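Local coordinates for (2Z,6E)-hedycaryol synthase (Kitasatospora setae, PDB 4MC3), which cyclises farnesyl diphosphate by 1,11-ring closure to the sesquiterpene alcohol (2Z,6E)-hedycaryol, with magnesium as cofactor, at residues A52-S55 with G56-W60. Numbering follows the deposited sequence.
Sequences ADLS and GAYVW
G56 N reaches back 3.1 Å to A52 O and makes the first i to i+4 backbone bond of helix 52-59, a short helix of the all-helical class I terpene cyclase fold; S55 of this helix lines the pocket holding nerolidol. The G56 N-H comes from above the carbonyl plane of A52, 35° out of it. A CB on G56 would crowd CZ3 of the W60 indole, so the lack of a side chain suits this position. A57 N follows with a bond of 3.0 Å to D53 O, while A57 CB sits near L54 O and the A57 side chain touches C17 and N18, in the loop before helix 21-35. D53 also turns its carboxylate back on the helix: OD1 accepts from L54 N, and OD2 is bonded to S25 on helix 21-35. Y58 carries the side-chain contact. Its N binds L54 O and, weakly, S55 O, and its ring lies alongside L54, both side chains pointing the same way. With L54 CG anti to the backbone N (chi1 -176°), Y58 CE1 lies 3.8 Å from L54 CG and equally far from L54 CD1. Y58 CD1 also comes to 3.4 Å from L54 O, an oblique approach to the ring. With an alanine here, L54 CG and CD1 would probably lose the aromatic neighbour they lie beside, and Q306 and L15 a side chain they touch. V59 N closes on S55 O with the oxygen met in the carbonyl plane, and V59 CG2, placed beside the backbone N, packs 3.2 Å from that same oxygen. At W60 the chain leaves helical geometry, although W60 N still bonds G56 O; the indole NE1 is held by L184 O, and V59 CG1 stands over the centre of one ring face, 3.5 Å above its plane.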
ATOM      1  N   ALA A  52      -4.072 -12.890   2.057  1.00 42.53           N
ATOM      2  CA  ALA A  52      -2.789 -12.162   1.982  1.00 36.21           C
ATOM      3  C   ALA A  52      -1.946 -12.568   0.782  1.00 38.55           C
ATOM      4  O   ALA A  52      -1.214 -11.758   0.200  1.00 31.21           O
ATOM      5  CB  ALA A  52      -1.986 -12.372   3.267  1.00 39.54           C
ATOM      6  N   ASP A  53      -2.007 -13.845   0.455  1.00 30.47           N
ATOM      7  CA  ASP A  53      -1.215 -14.384  -0.598  1.00 28.91           C
ATOM      8  C   ASP A  53      -1.771 -13.841  -1.930  1.00 30.01           C
ATOM      9  O   ASP A  53      -1.019 -13.359  -2.756  1.00 29.48           O
ATOM     10  CB  ASP A  53      -1.138 -15.909  -0.547  1.00 33.44           C
ATOM     11  CG  ASP A  53      -2.470 -16.583  -0.190  1.00 34.61           C
ATOM     12  OD1 ASP A  53      -3.523 -15.936  -0.115  1.00 37.96           O
ATOM     13  OD2 ASP A  53      -2.422 -17.803   0.016  1.00 36.63           O
ATOM     14  N   LEU A  54      -3.090 -13.926  -2.128  1.00 32.66           N
ATOM     15  CA  LEU A  54      -3.699 -13.444  -3.351  1.00 34.25           C
ATOM     16  C   LEU A  54      -3.469 -11.948  -3.508  1.00 28.35           C
ATOM     17  O   LEU A  54      -3.175 -11.455  -4.602  1.00 26.87           O
ATOM     18  CB  LEU A  54      -5.208 -13.805  -3.399  1.00 35.77           C
ATOM     19  CG  LEU A  54      -5.944 -13.439  -4.686  1.00 40.59           C
ATOM     20  CD1 LEU A  54      -5.349 -14.210  -5.854  1.00 48.00           C
ATOM     21  CD2 LEU A  54      -7.436 -13.753  -4.534  1.00 40.61           C
ATOM     22  N   SER A  55      -3.580 -11.219  -2.389  1.00 29.97           N
ATOM     23  CA  SER A  55      -3.348  -9.809  -2.396  1.00 30.67           C
ATOM     24  C   SER A  55      -1.959  -9.492  -2.957  1.00 24.94           C
ATOM     25  O   SER A  55      -1.828  -8.640  -3.876  1.00 25.07           O
ATOM     26  CB  SER A  55      -3.455  -9.263  -0.971  1.00 33.06           C
ATOM     27  OG  SER A  55      -2.982  -7.958  -0.915  1.00 40.76           O
ATOM     28  N   GLY A  56      -0.942 -10.178  -2.462  1.00 24.66           N
ATOM     29  CA  GLY A  56       0.424  -9.978  -2.947  1.00 22.95           C
ATOM     30  C   GLY A  56       0.601 -10.312  -4.399  1.00 21.63           C
ATOM     31  O   GLY A  56       1.397  -9.670  -5.124  1.00 20.18           O
ATOM     32  N   ALA A  57      -0.100 -11.372  -4.854  1.00 23.52           N
ATOM     33  CA  ALA A  57       0.029 -11.791  -6.248  1.00 23.58           C
ATOM     34  C   ALA A  57      -0.518 -10.693  -7.172  1.00 19.82           C
ATOM     35  O   ALA A  57      -0.051 -10.546  -8.306  1.00 21.81           O
ATOM     36  CB  ALA A  57      -0.692 -13.094  -6.495  1.00 25.39           C
ATOM     37  N   TYR A  58      -1.442  -9.889  -6.669  1.00 20.96           N
ATOM     38  CA  TYR A  58      -1.951  -8.735  -7.428  1.00 23.15           C
ATOM     39  C   TYR A  58      -1.110  -7.450  -7.242  1.00 21.02           C
ATOM     40  O   TYR A  58      -1.073  -6.562  -8.104  1.00 24.22           O
ATOM     41  CB  TYR A  58      -3.390  -8.383  -7.077  1.00 24.72           C
ATOM     42  CG  TYR A  58      -4.436  -9.314  -7.676  1.00 29.82           C
ATOM     43  CD1 TYR A  58      -5.267 -10.056  -6.890  1.00 35.08           C
ATOM     44  CD2 TYR A  58      -4.530  -9.463  -9.059  1.00 31.96           C
ATOM     45  CE1 TYR A  58      -6.263 -10.883  -7.472  1.00 38.54           C
ATOM     46  CE2 TYR A  58      -5.466 -10.301  -9.645  1.00 30.93           C
ATOM     47  CZ  TYR A  58      -6.343 -11.000  -8.840  1.00 36.88           C
ATOM     48  OH  TYR A  58      -7.277 -11.830  -9.430  1.00 42.49           O
ATOM     49  N   VAL A  59      -0.436  -7.345  -6.099  1.00 19.98           N
ATOM     50  CA  VAL A  59       0.461  -6.206  -5.887  1.00 18.98           C
ATOM     51  C   VAL A  59       1.735  -6.262  -6.728  1.00 17.99           C
ATOM     52  O   VAL A  59       2.196  -5.264  -7.270  1.00 18.25           O
ATOM     53  CB  VAL A  59       0.840  -6.037  -4.370  1.00 19.99           C
ATOM     54  CG1 VAL A  59       1.836  -4.898  -4.229  1.00 19.88           C
ATOM     55  CG2 VAL A  59      -0.403  -5.797  -3.524  1.00 21.73           C
ATOM     56  N   TRP A  60       2.331  -7.471  -6.791  1.00 17.79           N
ATOM     57  CA  TRP A  60       3.581  -7.729  -7.454  1.00 16.90           C
ATOM     58  C   TRP A  60       3.434  -8.780  -8.532  1.00 17.78           C
ATOM     59  O   TRP A  60       4.121  -9.804  -8.489  1.00 18.02           O
ATOM     60  CB  TRP A  60       4.692  -8.151  -6.460  1.00 18.79           C
ATOM     61  CG  TRP A  60       4.902  -7.180  -5.348  1.00 17.03           C
ATOM     62  CD1 TRP A  60       5.515  -5.958  -5.410  1.00 17.66           C
ATOM     63  CD2 TRP A  60       4.537  -7.371  -3.986  1.00 16.63           C
ATOM     64  NE1 TRP A  60       5.502  -5.360  -4.165  1.00 16.41           N
ATOM     65  CE2 TRP A  60       4.899  -6.208  -3.279  1.00 15.15           C
ATOM     66  CE3 TRP A  60       3.889  -8.407  -3.287  1.00 16.77           C
ATOM     67  CZ2 TRP A  60       4.695  -6.098  -1.921  1.00 15.32           C
ATOM     68  CZ3 TRP A  60       3.651  -8.274  -1.953  1.00 15.84           C
ATOM     69  CH2 TRP A  60       4.042  -7.109  -1.271  1.00 15.79           C
TER